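Local coordinates for ornithine aminotransferase (Plasmodium falciparum, PDB 3LG0) that transfers the delta-amino group of ornithine to 2-oxoglutarate with pyridoxal 5'-phosphate as cofactor, giving the 5-semialdehyde of glutamate and glutamate, at the interface of chains A and B. Numbering follows the deposited sequence. Chains: chain A/B, Ornithine aminotransferase.

Contact 1: the interface of chains A and B. Residues chain A 83, 287, 289, 292; chain B 24-25.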
loop_
_atom_site.group_PDB
_atom_site.type_symbol
_atom_site.label_atom_id
_atom_site.label_comp_id
_atom_site.label_asym_id
_atom_site.label_seq_id
_atom_site.Cartn_x
_atom_site.Cartn_y
_atom_site.Cartn_z
ATOM N N ARG A 83 14.310 -1.003 -1.551
ATOM C CA ARG A 83 14.904 -2.128 -0.836
ATOM C C ARG A 83 16.140 -2.678 -1.575
ATOM O O ARG A 83 16.744 -3.652 -1.137
ATOM C CB ARG A 83 13.870 -3.242 -0.597
ATOM C CG ARG A 83 12.655 -2.801 0.250
ATOM C CD ARG A 83 13.084 -2.109 1.568
ATOM N NE ARG A 83 13.680 -3.068 2.502
ATOM C CZ ARG A 83 12.982 -3.836 3.333
ATOM N NH1 ARG A 83 11.660 -3.748 3.365
ATOM N NH2 ARG A 83 13.602 -4.697 4.133
ATOM N N GLY A 287 14.991 -12.679 -1.957
ATOM C CA GLY A 287 14.496 -12.976 -3.282
ATOM C C GLY A 287 14.404 -11.699 -4.076
ATOM O O GLY A 287 14.742 -10.626 -3.567
ATOM N N HIS A 289 11.815 -9.314 -5.405
ATOM C CA HIS A 289 10.417 -8.943 -5.244
ATOM C C HIS A 289 10.149 -7.646 -5.963
ATOM O O HIS A 289 11.062 -6.842 -6.176
ATOM C CB HIS A 289 10.078 -8.748 -3.767
ATOM C CG HIS A 289 10.383 -9.940 -2.919
ATOM N ND1 HIS A 289 11.647 -10.205 -2.437
ATOM C CD2 HIS A 289 9.589 -10.940 -2.470
ATOM C CE1 HIS A 289 11.618 -11.322 -1.731
ATOM N NE2 HIS A 289 10.381 -11.783 -1.729
ATOM N N THR A 292 8.956 -1.585 -3.850
ATOM C CA THR A 292 8.075 -1.289 -2.729
ATOM C C THR A 292 8.373 0.029 -2.005
ATOM O O THR A 292 9.466 0.611 -2.082
ATOM C CB THR A 292 8.093 -2.435 -1.661
ATOM O OG1 THR A 292 8.447 -3.674 -2.274
ATOM C CG2 THR A 292 6.730 -2.587 -0.968
ATOM N N ASN B 24 14.131 -11.108 3.668
ATOM C CA ASN B 24 13.450 -11.311 2.394
ATOM C C ASN B 24 13.950 -10.428 1.261
ATOM O O ASN B 24 13.501 -10.569 0.131
ATOM C CB ASN B 24 11.928 -11.181 2.530
ATOM C CG ASN B 24 11.512 -9.864 3.102
ATOM O OD1 ASN B 24 12.240 -9.276 3.909
ATOM N ND2 ASN B 24 10.321 -9.380 2.707
ATOM N N TYR B 25 14.885 -9.528 1.553
ATOM C CA TYR B 25 15.480 -8.706 0.504
ATOM C C TYR B 25 16.991 -8.868 0.431
ATOM O O TYR B 25 17.625 -9.282 1.404
ATOM C CB TYR B 25 15.119 -7.231 0.691
ATOM C CG TYR B 25 13.650 -6.956 0.439
ATOM C CD1 TYR B 25 13.155 -6.817 -0.855
ATOM C CD2 TYR B 25 12.760 -6.858 1.491
ATOM C CE1 TYR B 25 11.809 -6.574 -1.082
ATOM C CE2 TYR B 25 11.424 -6.613 1.271
ATOM C CZ TYR B 25 10.955 -6.471 -0.018
ATOM O OH TYR B 25 9.616 -6.232 -0.233
HETATM O O HOH W 1 12.619 -7.046 5.654
#
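B:Tyr25 reaches into chain A and lodges its ring between A:Arg83 and A:His289. This is part of the homodimer interface of a class-III pyridoxal-phosphate-dependent aminotransferase. All the residues here lie in loops. The ring points toward A:Thr292. A:Arg83 wraps one face of the ring. Its CB sits 3.9 Å from the centroid of the B:Tyr25 ring, in a CH-pi contact offset toward the rim. The arginine chain bends at chi2 and chi3 (-51° and -70°), which folds the guanidinium back toward the same ring. There CD2 of B:Tyr25 lies over the centre of the guanidinium face, 3.5 Å from CZ of A:Arg83. The two planes are 43° apart, so this is not a parallel stack. At the guanidinium edge, NH2 of A:Arg83 is 3.0 Å from water 1. That water is 2.9 Å from the amide oxygen OD1 of B:Asn24 and bridges the chains. The imidazole of A:His289 meets the tyrosine ring edge-to-face, with centroids 5.1 Å apart. Its ND1 lies 3.2 Å from backbone O of B:Asn24, a possible hydrogen bond that stays doubtful because the histidine is poorly ordered. The same B:Asn24 O takes a weak hydrogen bond from backbone N of A:Gly287 at 3.3 Å. At the ring tip, the A:Thr292 hydroxyl OG1 gives a weak hydrogen bond to the phenol OH of B:Tyr25 at 3.5 Å.

Contact 2: the interface of chains A and B. Residues chain A 17, 28, 30-32; chain B 78, 85-88.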
loop_
_atom_site.group_PDB
_atom_site.type_symbol
_atom_site.label_atom_id
_atom_site.label_comp_id
_atom_site.label_asym_id
_atom_site.label_seq_id
_atom_site.Cartn_x
_atom_site.Cartn_y
_atom_site.Cartn_z
ATOM N N GLU A 17 -16.386 15.249 -6.582
ATOM C CA GLU A 17 -15.895 13.867 -6.519
ATOM C C GLU A 17 -16.718 12.968 -7.402
ATOM O O GLU A 17 -16.199 12.028 -7.982
ATOM C CB GLU A 17 -15.909 13.316 -5.091
ATOM C CG GLU A 17 -14.683 13.666 -4.289
ATOM C CD GLU A 17 -14.407 12.648 -3.211
ATOM O OE1 GLU A 17 -14.708 11.459 -3.442
ATOM O OE2 GLU A 17 -13.901 13.040 -2.140
ATOM N N ILE A 28 -20.717 8.198 3.872
ATOM C CA ILE A 28 -21.662 9.098 4.504
ATOM C C ILE A 28 -21.425 10.509 3.952
ATOM O O ILE A 28 -20.273 10.932 3.767
ATOM C CB ILE A 28 -21.462 9.074 6.049
ATOM C CG1 ILE A 28 -22.029 7.784 6.652
ATOM C CG2 ILE A 28 -22.095 10.268 6.717
ATOM C CD1 ILE A 28 -23.492 7.592 6.358
ATOM N N VAL A 30 -20.634 13.536 4.505
ATOM C CA VAL A 30 -19.991 14.584 5.299
ATOM C C VAL A 30 -18.612 14.825 4.692
ATOM O O VAL A 30 -17.927 13.883 4.318
ATOM C CB VAL A 30 -19.904 14.220 6.818
ATOM C CG1 VAL A 30 -18.974 13.014 7.070
ATOM C CG2 VAL A 30 -19.461 15.437 7.647
ATOM N N VAL A 31 -18.223 16.088 4.561
ATOM C CA VAL A 31 -16.951 16.441 3.932
ATOM C C VAL A 31 -15.988 17.066 4.945
ATOM O O VAL A 31 -16.153 18.216 5.341
ATOM C CB VAL A 31 -17.163 17.440 2.764
ATOM C CG1 VAL A 31 -15.855 17.735 2.076
ATOM C CG2 VAL A 31 -18.148 16.876 1.766
ATOM N N LEU A 32 -14.979 16.304 5.352
ATOM C CA LEU A 32 -14.043 16.748 6.371
ATOM C C LEU A 32 -12.862 17.510 5.778
ATOM O O LEU A 32 -12.421 17.236 4.660
ATOM C CB LEU A 32 -13.534 15.552 7.182
ATOM C CG LEU A 32 -14.651 14.629 7.669
ATOM C CD1 LEU A 32 -14.075 13.464 8.465
ATOM C CD2 LEU A 32 -15.742 15.414 8.469
ATOM N N LEU B 78 -5.361 17.469 8.189
ATOM C CA LEU B 78 -6.007 16.162 8.213
ATOM C C LEU B 78 -5.189 15.186 7.385
ATOM O O LEU B 78 -4.904 15.481 6.221
ATOM C CB LEU B 78 -7.398 16.287 7.607
ATOM C CG LEU B 78 -8.308 15.057 7.604
ATOM C CD1 LEU B 78 -8.790 14.738 8.991
ATOM C CD2 LEU B 78 -9.490 15.314 6.687
ATOM N N PHE B 85 -16.082 8.453 4.699
ATOM C CA PHE B 85 -16.451 9.876 4.611
ATOM C C PHE B 85 -15.783 10.543 3.428
ATOM O O PHE B 85 -14.923 9.954 2.790
ATOM C CB PHE B 85 -16.079 10.630 5.897
ATOM C CG PHE B 85 -16.431 9.878 7.158
ATOM C CD1 PHE B 85 -17.753 9.543 7.452
ATOM C CD2 PHE B 85 -15.442 9.481 8.033
ATOM C CE1 PHE B 85 -18.071 8.833 8.583
ATOM C CE2 PHE B 85 -15.757 8.769 9.182
ATOM C CZ PHE B 85 -17.076 8.445 9.459
ATOM N N PHE B 86 -16.181 11.774 3.134
ATOM C CA PHE B 86 -15.500 12.575 2.119
ATOM C C PHE B 86 -14.432 13.438 2.772
ATOM O O PHE B 86 -14.599 13.893 3.906
ATOM C CB PHE B 86 -16.482 13.494 1.418
ATOM C CG PHE B 86 -17.400 12.808 0.466
ATOM C CD1 PHE B 86 -17.008 12.566 -0.847
ATOM C CD2 PHE B 86 -18.680 12.440 0.866
ATOM C CE1 PHE B 86 -17.865 11.951 -1.728
ATOM C CE2 PHE B 86 -19.544 11.825 -0.017
ATOM C CZ PHE B 86 -19.146 11.588 -1.316
ATOM N N SER B 87 -13.331 13.675 2.063
ATOM C CA SER B 87 -12.410 14.727 2.477
ATOM C C SER B 87 -12.466 15.814 1.427
ATOM O O SER B 87 -13.025 15.587 0.355
ATOM C CB SER B 87 -10.985 14.211 2.635
ATOM O OG SER B 87 -10.369 14.032 1.371
ATOM N N ASP B 88 -11.905 16.991 1.730
ATOM C CA ASP B 88 -11.865 18.081 0.751
ATOM C C ASP B 88 -10.745 17.860 -0.268
ATOM O O ASP B 88 -10.917 18.105 -1.457
ATOM C CB ASP B 88 -11.714 19.453 1.432
ATOM C CG ASP B 88 -10.434 19.581 2.213
ATOM O OD1 ASP B 88 -9.958 18.564 2.755
ATOM O OD2 ASP B 88 -9.891 20.696 2.283
HETATM O O HOH W 2 -12.986 11.754 -0.222
HETATM O O HOH W 3 -13.118 15.555 -2.129
#
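B:Phe86 pairs through its backbone with A:Val30 and A:Leu32. The strands 31-36 of chain A and 86-87 of chain B join as a short parallel beta-bridge across the homodimer. B:Phe86 N donates to A:Val30 O at 3.0 Å. A:Leu32 N donates to B:Phe86 O at 2.8 Å, nearly straight at the hydrogen (170°). B:Asp88 N, at the start of helix 88-101, donates to A:Leu32 O at 3.0 Å.

Water adds a second polar link. The A:Glu17 carboxylate, on helix 10-20, uses its oxygen OE2 for both waters. Water 2 is 3.0 Å from B:Ser87 N and also meets OE2. Water 3 joins OE2 to B:Ser87 O. One carboxylate oxygen thus serves both the N-H and the carbonyl of the same serine.

The side chains pack around this backbone pairing. The A:Glu17 side chain runs antiparallel to that of B:Phe86, alongside it. The carboxylate carbon CD of A:Glu17 comes to the edge of the phenyl ring, 3.5 Å from CD1 of B:Phe86. Carboxylate and ring planes are 69° apart. Near this rim, the negative charge may be favoured by the ring hydrogens. B:Phe85 lies alongside A:Val30, both pointing the same way. CG1 of A:Val30 sits between its backbone N and carbonyl carbon (chi1 66°) and touches CD1 of B:Phe85 at 3.7 Å. A:Val31 crosses B:Phe86 at a slant, and CG2 of A:Val31 is 3.8 Å from CB of B:Phe86. A:Leu32 meets B:Leu78 more loosely.

The site ties a strand and the N-terminal helix of one subunit to the partner and helps hold the dimer together.

The C-alpha centres of contact 1 and contact 2 lie about 36 Å apart, so they are separate patches of the same homodimer interface. They have no residue in common in the copies given, but they draw on the same stretches of sequence with the chains exchanged. Residues 24-25 come from chain B in contact 1, and 28 and 30-32 from chain A in contact 2. Likewise residue 83 of chain A and 85-88 of chain B are near neighbours in sequence. The two-fold repeats both patches. Each subunit therefore both offers its N-terminal segment and receives that of its partner.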